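Local coordinates for protein dicer Related Helicase (Caenorhabditis elegans, PDB 6M6S) that binds double-stranded RNA through this C-terminal domain and, as a RIG-I-like helicase acting in RNA interference, probably hydrolyses ATP, at residues Phe44-Ser49 / Lys68-Lys73; Asn33-Asp38 / Thr85-Leu90. One frame throughout, in Å; residues are numbered along the deposited sequence.

Contact 1 (Phe44-Ser49 / Lys68-Lys73). With ZN (zinc ion), chain F.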
ATOM      1  N   PHE B  44     -12.379  -5.787  20.181  1.00 15.89           N
ATOM      2  CA  PHE B  44     -12.494  -4.861  19.029  1.00 18.13           C
ATOM      3  C   PHE B  44     -12.815  -5.558  17.719  1.00 18.57           C
ATOM      4  O   PHE B  44     -12.767  -4.957  16.617  1.00 19.37           O
ATOM      5  CB  PHE B  44     -11.223  -4.014  18.918  1.00 18.68           C
ATOM      6  CG  PHE B  44     -10.886  -3.336  20.204  1.00 20.78           C
ATOM      7  CD1 PHE B  44     -11.832  -2.543  20.831  1.00 24.49           C
ATOM      8  CD2 PHE B  44      -9.677  -3.603  20.846  1.00 23.29           C
ATOM      9  CE1 PHE B  44     -11.550  -1.945  22.052  1.00 32.05           C
ATOM     10  CE2 PHE B  44      -9.383  -3.019  22.078  1.00 29.69           C
ATOM     11  CZ  PHE B  44     -10.336  -2.192  22.688  1.00 30.05           C
ATOM     12  N   LEU B  45     -13.162  -6.839  17.804  1.00 18.38           N
ATOM     13  CA  LEU B  45     -13.454  -7.624  16.609  1.00 17.07           C
ATOM     14  C   LEU B  45     -14.782  -8.359  16.742  1.00 21.12           C
ATOM     15  O   LEU B  45     -15.069  -8.986  17.786  1.00 22.79           O
ATOM     16  CB  LEU B  45     -12.382  -8.664  16.352  1.00 15.04           C
ATOM     17  CG  LEU B  45     -10.965  -8.101  16.199  1.00 17.30           C
ATOM     18  CD1 LEU B  45      -9.992  -9.216  16.175  1.00 18.15           C
ATOM     19  CD2 LEU B  45     -10.879  -7.287  14.848  1.00 17.88           C
ATOM     20  N   HIS B  46     -15.583  -8.358  15.678  1.00 15.08           N
ATOM     21  CA  HIS B  46     -16.674  -9.329  15.595  1.00 16.36           C
ATOM     22  C   HIS B  46     -16.182 -10.566  14.825  1.00 21.96           C
ATOM     23  O   HIS B  46     -15.414 -10.460  13.834  1.00 19.43           O
ATOM     24  CB  HIS B  46     -17.924  -8.796  14.829  1.00 19.12           C
ATOM     25  CG  HIS B  46     -18.596  -7.607  15.468  1.00 31.04           C
ATOM     26  ND1 HIS B  46     -19.470  -7.722  16.532  1.00 37.05           N
ATOM     27  CD2 HIS B  46     -18.554  -6.282  15.157  1.00 33.76           C
ATOM     28  CE1 HIS B  46     -19.907  -6.519  16.876  1.00 32.23           C
ATOM     29  NE2 HIS B  46     -19.376  -5.626  16.051  1.00 35.59           N
ATOM     30  N   VAL B  47     -16.667 -11.735  15.241  1.00 16.05           N
ATOM     31  CA  VAL B  47     -16.241 -12.986  14.654  1.00 17.17           C
ATOM     32  C   VAL B  47     -17.444 -13.562  13.949  1.00 21.23           C
ATOM     33  O   VAL B  47     -18.486 -13.796  14.590  1.00 23.90           O
ATOM     34  CB  VAL B  47     -15.702 -13.937  15.777  1.00 17.51           C
ATOM     35  CG1 VAL B  47     -15.442 -15.331  15.232  1.00 21.23           C
ATOM     36  CG2 VAL B  47     -14.478 -13.335  16.493  1.00 18.37           C
ATOM     37  N   GLU B  48     -17.336 -13.778  12.628  1.00 18.49           N
ATOM     38  CA  GLU B  48     -18.477 -14.164  11.806  1.00 19.79           C
ATOM     39  C   GLU B  48     -18.150 -15.471  11.039  1.00 24.36           C
ATOM     40  O   GLU B  48     -17.150 -15.512  10.323  1.00 26.10           O
ATOM     41  CB  GLU B  48     -18.854 -13.044  10.843  1.00 22.77           C
ATOM     42  CG  GLU B  48     -20.113 -13.353  10.055  1.00 33.58           C
ATOM     43  CD  GLU B  48     -21.441 -13.037  10.825  1.00 46.80           C
ATOM     44  OE1 GLU B  48     -21.427 -12.516  11.976  1.00 39.60           O
ATOM     45  OE2 GLU B  48     -22.513 -13.298  10.244  1.00 49.24           O
ATOM     46  N   SER B  49     -18.961 -16.528  11.183  1.00 24.02           N
ATOM     47  CA  SER B  49     -18.650 -17.774  10.491  1.00 28.79           C
ATOM     48  C   SER B  49     -18.620 -17.592   8.965  1.00 32.44           C
ATOM     49  O   SER B  49     -19.399 -16.827   8.422  1.00 32.78           O
ATOM     50  CB  SER B  49     -19.702 -18.832  10.849  1.00 35.58           C
ATOM     51  OG  SER B  49     -19.538 -19.982  10.026  1.00 40.36           O
ATOM     52  N   LYS B  68     -14.363  -8.910  11.803  1.00 18.03           N
ATOM     53  CA  LYS B  68     -14.823  -7.597  11.302  1.00 14.91           C
ATOM     54  C   LYS B  68     -14.533  -6.563  12.338  1.00 16.87           C
ATOM     55  O   LYS B  68     -14.531  -6.857  13.525  1.00 17.60           O
ATOM     56  CB  LYS B  68     -16.376  -7.589  11.115  1.00 18.49           C
ATOM     57  CG  LYS B  68     -16.960  -8.838  10.488  1.00 20.20           C
ATOM     58  CD  LYS B  68     -16.523  -8.974   9.052  1.00 17.58           C
ATOM     59  CE  LYS B  68     -17.179 -10.220   8.389  1.00 23.75           C
ATOM     60  NZ  LYS B  68     -16.902 -10.388   6.871  1.00 27.01           N
ATOM     61  N   CYS B  69     -14.288  -5.323  11.899  1.00 15.56           N
ATOM     62  CA  CYS B  69     -14.092  -4.202  12.804  1.00 16.12           C
ATOM     63  C   CYS B  69     -15.305  -4.122  13.720  1.00 22.73           C
ATOM     64  O   CYS B  69     -16.432  -4.139  13.242  1.00 19.32           O
ATOM     65  CB  CYS B  69     -13.926  -2.887  12.007  1.00 18.12           C
ATOM     66  SG  CYS B  69     -13.863  -1.442  13.073  1.00 21.18           S
ATOM     67  N   PHE B  70     -15.097  -4.070  15.040  1.00 23.88           N
ATOM     68  CA  PHE B  70     -16.231  -3.961  15.983  1.00 26.82           C
ATOM     69  C   PHE B  70     -17.101  -2.740  15.699  1.00 24.83           C
ATOM     70  O   PHE B  70     -18.334  -2.803  15.841  1.00 28.50           O
ATOM     71  CB  PHE B  70     -15.765  -3.906  17.460  1.00 35.15           C
ATOM     72  CG  PHE B  70     -16.910  -3.987  18.473  1.00 39.02           C
ATOM     73  CD1 PHE B  70     -17.467  -5.218  18.827  1.00 42.91           C
ATOM     74  CD2 PHE B  70     -17.415  -2.834  19.072  1.00 44.75           C
ATOM     75  CE1 PHE B  70     -18.515  -5.303  19.745  1.00 46.63           C
ATOM     76  CE2 PHE B  70     -18.474  -2.905  20.012  1.00 46.73           C
ATOM     77  CZ  PHE B  70     -19.024  -4.144  20.335  1.00 44.54           C
ATOM     78  N   HIS B  71     -16.479  -1.652  15.275  1.00 24.57           N
ATOM     79  CA  HIS B  71     -17.172  -0.391  15.122  1.00 27.56           C
ATOM     80  C   HIS B  71     -17.938  -0.269  13.807  1.00 27.93           C
ATOM     81  O   HIS B  71     -19.136   0.071  13.800  1.00 28.80           O
ATOM     82  CB  HIS B  71     -16.174   0.784  15.196  1.00 31.88           C
ATOM     83  CG  HIS B  71     -16.853   2.113  15.285  1.00 39.85           C
ATOM     84  ND1 HIS B  71     -16.741   3.081  14.309  1.00 43.64           N
ATOM     85  CD2 HIS B  71     -17.693   2.618  16.222  1.00 39.09           C
ATOM     86  CE1 HIS B  71     -17.475   4.130  14.644  1.00 44.16           C
ATOM     87  NE2 HIS B  71     -18.055   3.874  15.804  1.00 42.56           N
ATOM     88  N   CYS B  72     -17.237  -0.506  12.706  1.00 24.95           N
ATOM     89  CA  CYS B  72     -17.795  -0.260  11.381  1.00 26.10           C
ATOM     90  C   CYS B  72     -18.128  -1.545  10.611  1.00 21.52           C
ATOM     91  O   CYS B  72     -18.825  -1.485   9.579  1.00 23.22           O
ATOM     92  CB  CYS B  72     -16.894   0.643  10.541  1.00 25.24           C
ATOM     93  SG  CYS B  72     -15.444  -0.158   9.852  1.00 22.56           S
ATOM     94  N   LYS B  73     -17.701  -2.688  11.166  1.00 18.42           N
ATOM     95  CA  LYS B  73     -18.036  -4.019  10.620  1.00 18.18           C
ATOM     96  C   LYS B  73     -17.352  -4.289   9.258  1.00 19.10           C
ATOM     97  O   LYS B  73     -17.695  -5.278   8.580  1.00 20.56           O
ATOM     98  CB  LYS B  73     -19.553  -4.261  10.522  1.00 19.51           C
ATOM     99  CG  LYS B  73     -20.110  -4.627  11.917  1.00 32.11           C
ATOM    100  CD  LYS B  73     -20.416  -3.319  12.586  1.00 41.65           C
ATOM    101  CE  LYS B  73     -20.945  -3.449  13.990  1.00 49.56           C
ATOM    102  NZ  LYS B  73     -21.074  -2.079  14.566  1.00 52.70           N
TER
HETATM  103 ZN    ZN F1201     -13.739   0.132  11.365  1.00 23.34          ZN
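His46 and Lys68 exchange backbone hydrogen bonds in both directions, each 2.8 Å from N to O, making a hydrogen-bonded pair between antiparallel strands 45-48 and 61-69. One step back along the first strand, Leu45 joins Cys69 in a non-hydrogen-bonded pair whose side chains diverge. Where strand 61-69 ends, Phe70 N still donates to Phe44 O at 3.0 Å, but from 52° above the carbonyl plane, as the chain begins to turn. The imidazole adds a fourth bond. Chi1 of -63° sets CG of His46 beside the backbone N, and the end of the side chain comes nearer to the turn. There NE2 donates to Phe70 O at 3.0 Å, on a lone pair in the carbonyl plane, though the bond is bent and the oxygen lies out of the plane of the His46 ring. Lys73 NZ is a second donor to Phe70 O and also reaches His71 O, which ties the lysine back over its own loop.

Packing spreads outward from this polar centre. The His46 and Phe70 rings lie near parallel, 15° apart, but are slid until they barely overlap, and Phe70 CD1 sits over one imidazole face toward the rim. Cys69 O lies in plane at the imidazole edge. The Lys68 chain passes Glu48 CB on its way to a salt bridge with Asp75. An alanine in place of His46 would probably leave Phe70 O relying on Lys73 NZ and the Phe70 ring freer to turn.

The same turn presents Cys69 SG and Cys72 SG to the zinc ion, each at 2.3 Å; Cys14 and Cys17 complete the site. His46 NE2 and Lys73 NZ, 4.2 Å apart, share the acceptor Phe70 O beside these cysteines, a closeness that would probably disfavour a second positive charge on the imidazole.

Contact 2 (Asn33-Asp38 / Thr85-Leu90). With nucleotides of chain D; nucleotides of chain C.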
ATOM      1  N   ASN B  33       2.649 -15.973   8.611  1.00 18.32           N
ATOM      2  CA  ASN B  33       1.330 -15.485   8.977  1.00 19.59           C
ATOM      3  C   ASN B  33       1.490 -14.501  10.129  1.00 16.34           C
ATOM      4  O   ASN B  33       2.077 -14.870  11.153  1.00 17.98           O
ATOM      5  CB  ASN B  33       0.515 -16.674   9.500  1.00 17.19           C
ATOM      6  CG  ASN B  33       0.114 -17.618   8.393  1.00 24.01           C
ATOM      7  OD1 ASN B  33      -0.928 -17.424   7.760  1.00 21.11           O
ATOM      8  ND2 ASN B  33       0.917 -18.649   8.161  1.00 28.54           N
ATOM      9  N   TYR B  34       0.973 -13.281   9.994  1.00 15.52           N
ATOM     10  CA  TYR B  34       1.259 -12.201  10.941  1.00 15.11           C
ATOM     11  C   TYR B  34       0.042 -12.131  11.840  1.00 17.44           C
ATOM     12  O   TYR B  34      -1.065 -11.701  11.376  1.00 16.78           O
ATOM     13  CB  TYR B  34       1.510 -10.893  10.155  1.00 14.94           C
ATOM     14  CG  TYR B  34       2.847 -10.930   9.404  1.00 15.87           C
ATOM     15  CD1 TYR B  34       2.987 -11.684   8.234  1.00 16.61           C
ATOM     16  CD2 TYR B  34       3.939 -10.166   9.805  1.00 16.32           C
ATOM     17  CE1 TYR B  34       4.170 -11.713   7.555  1.00 17.50           C
ATOM     18  CE2 TYR B  34       5.122 -10.177   9.066  1.00 17.33           C
ATOM     19  CZ  TYR B  34       5.223 -10.970   7.994  1.00 19.76           C
ATOM     20  OH  TYR B  34       6.396 -10.978   7.249  1.00 20.58           O
ATOM     21  N   MET B  35       0.208 -12.597  13.087  1.00 16.02           N
ATOM     22  CA  MET B  35      -0.964 -12.783  13.955  1.00 16.79           C
ATOM     23  C   MET B  35      -0.934 -11.797  15.095  1.00 18.11           C
ATOM     24  O   MET B  35       0.124 -11.324  15.484  1.00 17.20           O
ATOM     25  CB  MET B  35      -0.946 -14.201  14.550  1.00 15.49           C
ATOM     26  CG  MET B  35      -0.686 -15.272  13.475  1.00 23.19           C
ATOM     27  SD  MET B  35      -1.873 -15.295  12.117  1.00 19.53           S
ATOM     28  CE  MET B  35      -3.316 -15.855  13.053  1.00 16.03           C
ATOM     29  N   VAL B  36      -2.099 -11.535  15.714  1.00 13.55           N
ATOM     30  CA  VAL B  36      -2.132 -10.649  16.878  1.00 15.28           C
ATOM     31  C   VAL B  36      -2.094 -11.427  18.187  1.00 21.00           C
ATOM     32  O   VAL B  36      -2.984 -12.274  18.452  1.00 17.45           O
ATOM     33  CB  VAL B  36      -3.415  -9.747  16.833  1.00 15.11           C
ATOM     34  CG1 VAL B  36      -3.385  -8.755  18.039  1.00 18.24           C
ATOM     35  CG2 VAL B  36      -3.572  -9.001  15.485  1.00 16.13           C
ATOM     36  N   PHE B  37      -1.095 -11.151  19.031  1.00 16.67           N
ATOM     37  CA  PHE B  37      -0.997 -11.834  20.348  1.00 16.01           C
ATOM     38  C   PHE B  37      -1.291 -10.895  21.511  1.00 21.70           C
ATOM     39  O   PHE B  37      -0.701 -11.029  22.565  1.00 26.13           O
ATOM     40  CB  PHE B  37       0.415 -12.452  20.527  1.00 17.06           C
ATOM     41  CG  PHE B  37       0.686 -13.628  19.590  1.00 17.33           C
ATOM     42  CD1 PHE B  37       1.043 -13.426  18.259  1.00 20.23           C
ATOM     43  CD2 PHE B  37       0.636 -14.954  20.086  1.00 18.35           C
ATOM     44  CE1 PHE B  37       1.304 -14.523  17.398  1.00 18.50           C
ATOM     45  CE2 PHE B  37       0.881 -16.052  19.213  1.00 22.18           C
ATOM     46  CZ  PHE B  37       1.233 -15.812  17.859  1.00 19.61           C
ATOM     47  N   ASP B  38      -2.245  -9.983  21.339  1.00 20.18           N
ATOM     48  CA  ASP B  38      -2.759  -9.148  22.440  1.00 21.16           C
ATOM     49  C   ASP B  38      -4.125  -9.756  22.820  1.00 17.72           C
ATOM     50  O   ASP B  38      -5.050  -9.716  21.990  1.00 18.86           O
ATOM     51  CB  ASP B  38      -2.952  -7.698  21.952  1.00 24.09           C
ATOM     52  CG  ASP B  38      -3.598  -6.793  22.965  1.00 27.02           C
ATOM     53  OD1 ASP B  38      -3.944  -7.250  24.081  1.00 23.23           O
ATOM     54  OD2 ASP B  38      -3.814  -5.601  22.655  1.00 31.79           O
ATOM     55  N   THR B  85      -4.550 -22.713  19.416  1.00 21.41           N
ATOM     56  CA  THR B  85      -4.918 -21.410  19.995  1.00 22.07           C
ATOM     57  C   THR B  85      -5.573 -20.536  18.943  1.00 20.82           C
ATOM     58  O   THR B  85      -5.045 -20.367  17.832  1.00 20.29           O
ATOM     59  CB  THR B  85      -3.642 -20.657  20.535  1.00 28.78           C
ATOM     60  OG1 THR B  85      -3.001 -21.437  21.565  1.00 29.78           O
ATOM     61  CG2 THR B  85      -3.979 -19.266  21.090  1.00 27.20           C
ATOM     62  N   TYR B  86      -6.694 -19.901  19.271  1.00 19.84           N
ATOM     63  CA  TYR B  86      -7.306 -18.956  18.351  1.00 16.39           C
ATOM     64  C   TYR B  86      -6.605 -17.604  18.333  1.00 16.11           C
ATOM     65  O   TYR B  86      -6.349 -17.025  19.386  1.00 15.90           O
ATOM     66  CB  TYR B  86      -8.798 -18.712  18.699  1.00 16.29           C
ATOM     67  CG  TYR B  86      -9.654 -19.957  18.589  1.00 17.12           C
ATOM     68  CD1 TYR B  86      -9.646 -20.732  17.418  1.00 19.39           C
ATOM     69  CD2 TYR B  86     -10.457 -20.384  19.654  1.00 20.21           C
ATOM     70  CE1 TYR B  86     -10.403 -21.902  17.306  1.00 20.57           C
ATOM     71  CE2 TYR B  86     -11.225 -21.570  19.550  1.00 22.46           C
ATOM     72  CZ  TYR B  86     -11.199 -22.300  18.355  1.00 23.24           C
ATOM     73  OH  TYR B  86     -11.939 -23.473  18.224  1.00 24.17           O
ATOM     74  N   LEU B  87      -6.287 -17.103  17.144  1.00 16.04           N
ATOM     75  CA  LEU B  87      -5.569 -15.838  16.944  1.00 15.76           C
ATOM     76  C   LEU B  87      -6.141 -15.097  15.771  1.00 13.88           C
ATOM     77  O   LEU B  87      -6.417 -15.694  14.726  1.00 16.28           O
ATOM     78  CB  LEU B  87      -4.089 -16.130  16.627  1.00 17.36           C
ATOM     79  CG  LEU B  87      -3.262 -16.890  17.661  1.00 17.62           C
ATOM     80  CD1 LEU B  87      -1.838 -17.193  17.088  1.00 20.52           C
ATOM     81  CD2 LEU B  87      -3.105 -16.046  18.942  1.00 19.91           C
ATOM     82  N   PRO B  88      -6.258 -13.762  15.867  1.00 13.36           N
ATOM     83  CA  PRO B  88      -6.686 -12.947  14.722  1.00 13.38           C
ATOM     84  C   PRO B  88      -5.511 -12.701  13.781  1.00 15.55           C
ATOM     85  O   PRO B  88      -4.366 -12.545  14.216  1.00 15.20           O
ATOM     86  CB  PRO B  88      -7.105 -11.617  15.340  1.00 15.30           C
ATOM     87  CG  PRO B  88      -7.095 -11.830  16.832  1.00 15.81           C
ATOM     88  CD  PRO B  88      -6.241 -13.034  17.169  1.00 13.55           C
ATOM     89  N   GLN B  89      -5.804 -12.738  12.486  1.00 15.88           N
ATOM     90  CA  GLN B  89      -4.870 -12.242  11.465  1.00 14.24           C
ATOM     91  C   GLN B  89      -5.461 -11.025  10.803  1.00 14.53           C
ATOM     92  O   GLN B  89      -6.418 -11.100   9.996  1.00 15.29           O
ATOM     93  CB  GLN B  89      -4.673 -13.337  10.439  1.00 14.92           C
ATOM     94  CG  GLN B  89      -3.525 -12.994   9.423  1.00 18.28           C
ATOM     95  CD  GLN B  89      -3.573 -13.977   8.285  1.00 17.44           C
ATOM     96  OE1 GLN B  89      -4.442 -13.886   7.392  1.00 18.88           O
ATOM     97  NE2 GLN B  89      -2.683 -14.968   8.330  1.00 16.80           N
ATOM     98  N   LEU B  90      -4.951  -9.853  11.183  1.00 17.44           N
ATOM     99  CA  LEU B  90      -5.430  -8.640  10.537  1.00 17.45           C
ATOM    100  C   LEU B  90      -4.777  -8.512   9.158  1.00 20.78           C
ATOM    101  O   LEU B  90      -3.578  -8.752   9.019  1.00 17.94           O
ATOM    102  CB  LEU B  90      -5.087  -7.445  11.385  1.00 18.65           C
ATOM    103  CG  LEU B  90      -5.786  -7.373  12.741  1.00 15.24           C
ATOM    104  CD1 LEU B  90      -5.157  -6.300  13.648  1.00 20.40           C
ATOM    105  CD2 LEU B  90      -7.310  -7.079  12.436  1.00 19.80           C
TER
ATOM    106  P     G D   2      -4.965 -13.347   2.050  1.00 31.04           P
ATOM    107  OP1   G D   2      -5.041 -11.852   1.982  1.00 28.77           O
ATOM    108  OP2   G D   2      -4.924 -14.057   0.727  1.00 34.70           O
ATOM    109  O5'   G D   2      -3.632 -13.631   2.880  1.00 29.54           O
ATOM    110  C5'   G D   2      -3.523 -13.175   4.222  1.00 29.31           C
ATOM    111  C4'   G D   2      -2.232 -13.650   4.828  1.00 31.15           C
ATOM    112  O4'   G D   2      -2.262 -15.078   4.981  1.00 32.80           O
ATOM    113  C3'   G D   2      -0.964 -13.398   4.017  1.00 31.99           C
ATOM    114  O3'   G D   2      -0.484 -12.094   4.229  1.00 31.79           O
ATOM    115  C2'   G D   2      -0.012 -14.427   4.604  1.00 34.36           C
ATOM    116  O2'   G D   2       0.451 -13.962   5.867  1.00 34.78           O
ATOM    117  C1'   G D   2      -0.957 -15.598   4.859  1.00 34.80           C
ATOM    118  N9    G D   2      -0.988 -16.570   3.753  1.00 35.87           N
ATOM    119  C8    G D   2      -1.972 -16.693   2.769  1.00 35.02           C
ATOM    120  N7    G D   2      -1.735 -17.693   1.943  1.00 36.65           N
ATOM    121  C5    G D   2      -0.552 -18.260   2.436  1.00 38.74           C
ATOM    122  C6    G D   2       0.213 -19.368   1.982  1.00 41.40           C
ATOM    123  O6    G D   2      -0.026 -20.101   1.036  1.00 42.45           O
ATOM    124  N1    G D   2       1.351 -19.592   2.754  1.00 43.13           N
ATOM    125  C2    G D   2       1.712 -18.849   3.859  1.00 42.48           C
ATOM    126  N2    G D   2       2.837 -19.214   4.513  1.00 44.70           N
ATOM    127  N3    G D   2       1.001 -17.813   4.292  1.00 40.05           N
ATOM    128  C4    G D   2      -0.095 -17.585   3.542  1.00 38.30           C
TER
ATOM    129  P     C C  12       5.448 -26.918   5.931  1.00 51.70           P
ATOM    130  OP1   C C  12       6.042 -27.675   7.070  1.00 51.44           O
ATOM    131  OP2   C C  12       4.712 -27.682   4.903  1.00 54.97           O
ATOM    132  O5'   C C  12       4.524 -25.754   6.506  1.00 49.04           O
ATOM    133  C5'   C C  12       4.921 -25.002   7.637  1.00 44.45           C
ATOM    134  C4'   C C  12       3.920 -23.930   7.973  1.00 41.18           C
ATOM    135  O4'   C C  12       3.700 -23.082   6.834  1.00 41.81           O
ATOM    136  C3'   C C  12       2.524 -24.384   8.334  1.00 40.36           C
ATOM    137  O3'   C C  12       2.438 -24.907   9.643  1.00 50.26           O
ATOM    138  C2'   C C  12       1.735 -23.104   8.165  1.00 39.31           C
ATOM    139  O2'   C C  12       1.940 -22.264   9.291  1.00 50.53           O
ATOM    140  C1'   C C  12       2.424 -22.480   6.943  1.00 39.30           C
ATOM    141  N1    C C  12       1.645 -22.743   5.713  1.00 38.81           N
ATOM    142  C2    C C  12       0.611 -21.868   5.412  1.00 38.18           C
ATOM    143  O2    C C  12       0.441 -20.880   6.157  1.00 39.13           O
ATOM    144  N3    C C  12      -0.132 -22.092   4.299  1.00 38.53           N
ATOM    145  C4    C C  12       0.100 -23.173   3.557  1.00 39.52           C
ATOM    146  N4    C C  12      -0.671 -23.356   2.487  1.00 44.84           N
ATOM    147  C5    C C  12       1.140 -24.097   3.853  1.00 40.19           C
ATOM    148  C6    C C  12       1.875 -23.846   4.942  1.00 40.42           C
TER
HETATM  149  O   HOH W   1      -2.317  -9.417  12.166  1.00 19.01           O
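Val36 N donates to Pro88 O at 2.9 Å, the single direct backbone hydrogen bond where strands 33-36 and 85-90 cross at 113°, far from either parallel or antiparallel. Met35 CA also approaches that carbonyl.

The tight part of the contact gathers round Leu87. Its CD2 sits over one face of the Phe37 ring in a CH-pi contact, offset toward the rim, while CD1 meets the ring atom CZ of Phe37 at 3.5 Å. Met35 curls back so that CE lies 3.7 Å from Leu87 CB. Beyond Pro88, Val36 CG2 packs against Leu90 CD1 at 3.6 Å. Val36 O is buried here among carbons of Leu87 and Pro88, with no polar partner in the model.

Toward Tyr34 the direct backbone bonding gives way to a water, which donates to Tyr34 O at 2.7 Å and accepts from Leu90 N at 2.8 Å. Farther along, polar side chains face the RNA. Gln89 CG stands anti to the backbone N (chi1 -171°), and the chain then runs extended, placing its amide beside the ribose of G2 of chain D, with OE1 hydrogen-bonded to an RNA sugar. The Asn33 and Gln89 amides are nearly coplanar. Asn33 ND2 donates to O2 of C12 of chain C at 3.0 Å, and Asn33 OD1 accepts from N2 of a modified base of the RNA.

This apolar strand crossing, with Asn33 bonded to base atoms on the minor-groove side and Gln89 set against the sugar, forms part of the RNA-binding site of this RIG-I-type C-terminal domain.

In the fold
Contacts 1 and 2 have centres 14 Å apart within the RIG-I-type C-terminal domain. Along the chain the order is 33-38, 44-49, 68-73, 85-90, so the two segments of contact 1 fall between those of contact 2. Strands 45-48 and 85-90 are the outermost strands of one four-stranded antiparallel sheet, with 61-69 and 75-82 between them; strand 33-36 belongs to a separate three-stranded sheet. The contacts meet directly where Leu45 CD1 packs on Pro88 CB at 3.8 Å. The four-stranded sheet thus runs from the turn carrying Cys69 and Cys72 to strand 85-90, whose Gln89 lies at the RNA; contact 1 itself stays about 13 Å from the nucleic acid, nearest atoms.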